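DUF4440 domain-containing protein (Prochlorococcus marinus, PDB 3HZP) is of unknown function but has an NTF2-like fold and pairs with a second copy of itself across its beta-sheet in the crystal. Local coordinates at the interface of chains A and B. Coordinates in Å, arbitrary orientation; residue numbers count along the deposited sequence, not the author numbering. Chains: chain A/B, NTF2-like protein of unknown function.

The interface of chains A and B. Residues chain A 71, 73, 77, 79, 104; chain B 73, 77, 79, 104, 106, 116.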
loop_
_atom_site.group_PDB
_atom_site.type_symbol
_atom_site.label_atom_id
_atom_site.label_comp_id
_atom_site.label_asym_id
_atom_site.label_seq_id
_atom_site.Cartn_x
_atom_site.Cartn_y
_atom_site.Cartn_z
ATOM N N GLU A 71 5.991 1.646 -12.700
ATOM C CA GLU A 71 6.000 0.760 -13.843
ATOM C C GLU A 71 4.603 0.484 -14.323
ATOM O O GLU A 71 3.655 0.440 -13.544
ATOM C CB GLU A 71 6.715 -0.556 -13.550
ATOM C CG GLU A 71 6.115 -1.414 -12.573
ATOM C CD GLU A 71 6.889 -2.762 -12.394
ATOM O OE1 GLU A 71 7.388 -3.344 -13.373
ATOM O OE2 GLU A 71 6.903 -3.255 -11.274
ATOM N N LEU A 73 1.850 -2.073 -15.612
ATOM C CA LEU A 73 1.471 -3.449 -15.308
ATOM C C LEU A 73 0.547 -3.824 -16.451
ATOM O O LEU A 73 -0.661 -3.628 -16.400
ATOM C CB LEU A 73 0.796 -3.491 -13.970
ATOM C CG LEU A 73 1.646 -3.040 -12.771
ATOM C CD1 LEU A 73 0.851 -2.949 -11.483
ATOM C CD2 LEU A 73 2.900 -3.943 -12.615
ATOM N N ALA A 77 -2.612 -0.670 -16.771
ATOM C CA ALA A 77 -2.497 -0.467 -15.343
ATOM C C ALA A 77 -1.074 -0.031 -15.004
ATOM O O ALA A 77 -0.186 -0.155 -15.819
ATOM C CB ALA A 77 -2.904 -1.734 -14.553
ATOM N N ILE A 79 1.707 0.910 -11.346
ATOM C CA ILE A 79 2.007 1.154 -9.958
ATOM C C ILE A 79 2.926 2.380 -9.870
ATOM O O ILE A 79 3.883 2.474 -10.624
ATOM C CB ILE A 79 2.645 -0.080 -9.249
ATOM C CG1 ILE A 79 3.052 0.303 -7.826
ATOM C CG2 ILE A 79 3.845 -0.687 -10.023
ATOM C CD1 ILE A 79 3.347 -0.956 -6.937
ATOM N N ILE A 104 -2.069 2.695 -7.278
ATOM C CA ILE A 104 -2.295 1.862 -8.438
ATOM C C ILE A 104 -3.260 2.619 -9.354
ATOM O O ILE A 104 -4.187 3.279 -8.864
ATOM C CB ILE A 104 -2.897 0.513 -8.069
ATOM C CG1 ILE A 104 -2.041 -0.190 -7.018
ATOM C CG2 ILE A 104 -3.185 -0.312 -9.296
ATOM C CD1 ILE A 104 -0.696 -0.511 -7.503
ATOM N N LEU B 73 -4.111 -7.379 -13.421
ATOM C CA LEU B 73 -3.756 -6.104 -14.036
ATOM C C LEU B 73 -3.019 -6.512 -15.298
ATOM O O LEU B 73 -1.809 -6.696 -15.312
ATOM C CB LEU B 73 -2.902 -5.318 -13.087
ATOM C CG LEU B 73 -3.555 -4.942 -11.747
ATOM C CD1 LEU B 73 -2.584 -4.298 -10.777
ATOM C CD2 LEU B 73 -4.815 -4.063 -11.976
ATOM N N ALA B 77 0.204 -9.397 -14.149
ATOM C CA ALA B 77 0.300 -8.720 -12.874
ATOM C C ALA B 77 -1.040 -8.809 -12.149
ATOM O O ALA B 77 -2.038 -9.145 -12.748
ATOM C CB ALA B 77 0.755 -7.250 -13.042
ATOM N N ILE B 79 -3.235 -7.302 -8.288
ATOM C CA ILE B 79 -3.327 -6.673 -6.994
ATOM C C ILE B 79 -4.167 -7.572 -6.078
ATOM O O ILE B 79 -5.215 -8.046 -6.491
ATOM C CB ILE B 79 -3.915 -5.230 -7.062
ATOM C CG1 ILE B 79 -4.101 -4.689 -5.644
ATOM C CG2 ILE B 79 -5.238 -5.137 -7.867
ATOM C CD1 ILE B 79 -4.325 -3.136 -5.630
ATOM N N ILE B 104 1.150 -6.536 -4.523
ATOM C CA ILE B 104 1.174 -6.552 -5.969
ATOM C C ILE B 104 2.034 -7.746 -6.392
ATOM O O ILE B 104 3.049 -8.035 -5.744
ATOM C CB ILE B 104 1.759 -5.272 -6.548
ATOM C CG1 ILE B 104 1.028 -4.048 -6.001
ATOM C CG2 ILE B 104 1.834 -5.336 -8.052
ATOM C CD1 ILE B 104 -0.385 -4.011 -6.388
ATOM N N LYS B 106 3.643 -10.051 -9.897
ATOM C CA LYS B 106 4.005 -10.072 -11.294
ATOM C C LYS B 106 4.420 -11.448 -11.686
ATOM O O LYS B 106 4.997 -12.190 -10.884
ATOM C CB LYS B 106 5.166 -9.089 -11.554
ATOM C CG LYS B 106 4.759 -7.614 -11.427
ATOM C CD LYS B 106 5.778 -6.678 -12.073
ATOM C CE LYS B 106 7.096 -6.809 -11.338
ATOM N NZ LYS B 106 8.138 -5.773 -11.835
ATOM N N TRP B 116 5.486 -6.329 -4.489
ATOM C CA TRP B 116 5.366 -5.152 -3.607
ATOM C C TRP B 116 4.414 -5.496 -2.490
ATOM O O TRP B 116 3.435 -6.208 -2.676
ATOM C CB TRP B 116 4.830 -3.935 -4.365
ATOM C CG TRP B 116 5.006 -2.690 -3.640
ATOM C CD1 TRP B 116 4.051 -1.992 -2.955
ATOM C CD2 TRP B 116 6.212 -1.936 -3.529
ATOM N NE1 TRP B 116 4.611 -0.869 -2.385
ATOM C CE2 TRP B 116 5.926 -0.805 -2.717
ATOM C CE3 TRP B 116 7.499 -2.105 -4.023
ATOM C CZ2 TRP B 116 6.881 0.127 -2.403
ATOM C CZ3 TRP B 116 8.459 -1.156 -3.716
ATOM C CH2 TRP B 116 8.126 -0.050 -2.915
#
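Chains A and B pack their sheets face to face about a two-fold axis, and this patch is a worked example of how such symmetry brings residues against their own copies, with a charged pair beside the apolar contacts. A:Leu73, in the turn between strands 57-72 and 77-90, buries the most surface here, 60 Å². Its CG stands anti to the carbonyl carbon (chi1 -62°), and the side chain runs alongside B:Leu73, both pointing the same way, with the two CD1 methyls 3.8 Å apart. Beside that methyl pair, CB of A:Leu73 rests 3.9 Å from the CB of B:Ala77, whose small side chain probably allows the close approach; the exchanged contact repeats on the other side of the axis. The remaining branch, CD2, meets CD of B:Lys106 at 4.0 Å, the two side chains crossing at about a right angle.

On strand 100-108, A:Ile104 and B:Ile104 meet tip to tip, CD1 to CD1 at 3.7 Å. CG1 in each lies beside the backbone N (chi1 -54°), and the second torsion bends the chain. A:Ile79 slides past B:Ile104 in the opposite direction, its CD1 4.0 Å from CG1, and also touches B:Trp116 at CG, crossing the indole obliquely.

Beside these apolar contacts, the extended chain of A:Glu71 reaches B:Lys106 tip to tip. In a salt bridge, NZ of B:Lys106 donates to OE2 of A:Glu71 at 2.9 Å, where OE2 accepts through its syn lone pair, on the side of the other oxygen; the bond to OE1 is weak. The bend at chi3 (-63°) turns CE and NZ toward the carboxylate, beyond the CD that packs on A:Leu73. An alanine in place of A:Glu71 would remove the carboxylate and would probably leave the lysine ammonium without this partner, loosening its methylene chain over A:Leu73. Together the apolar seam and the ion pair join the two sheets, plausibly stabilising a dimer of the kind common among NTF2-like proteins.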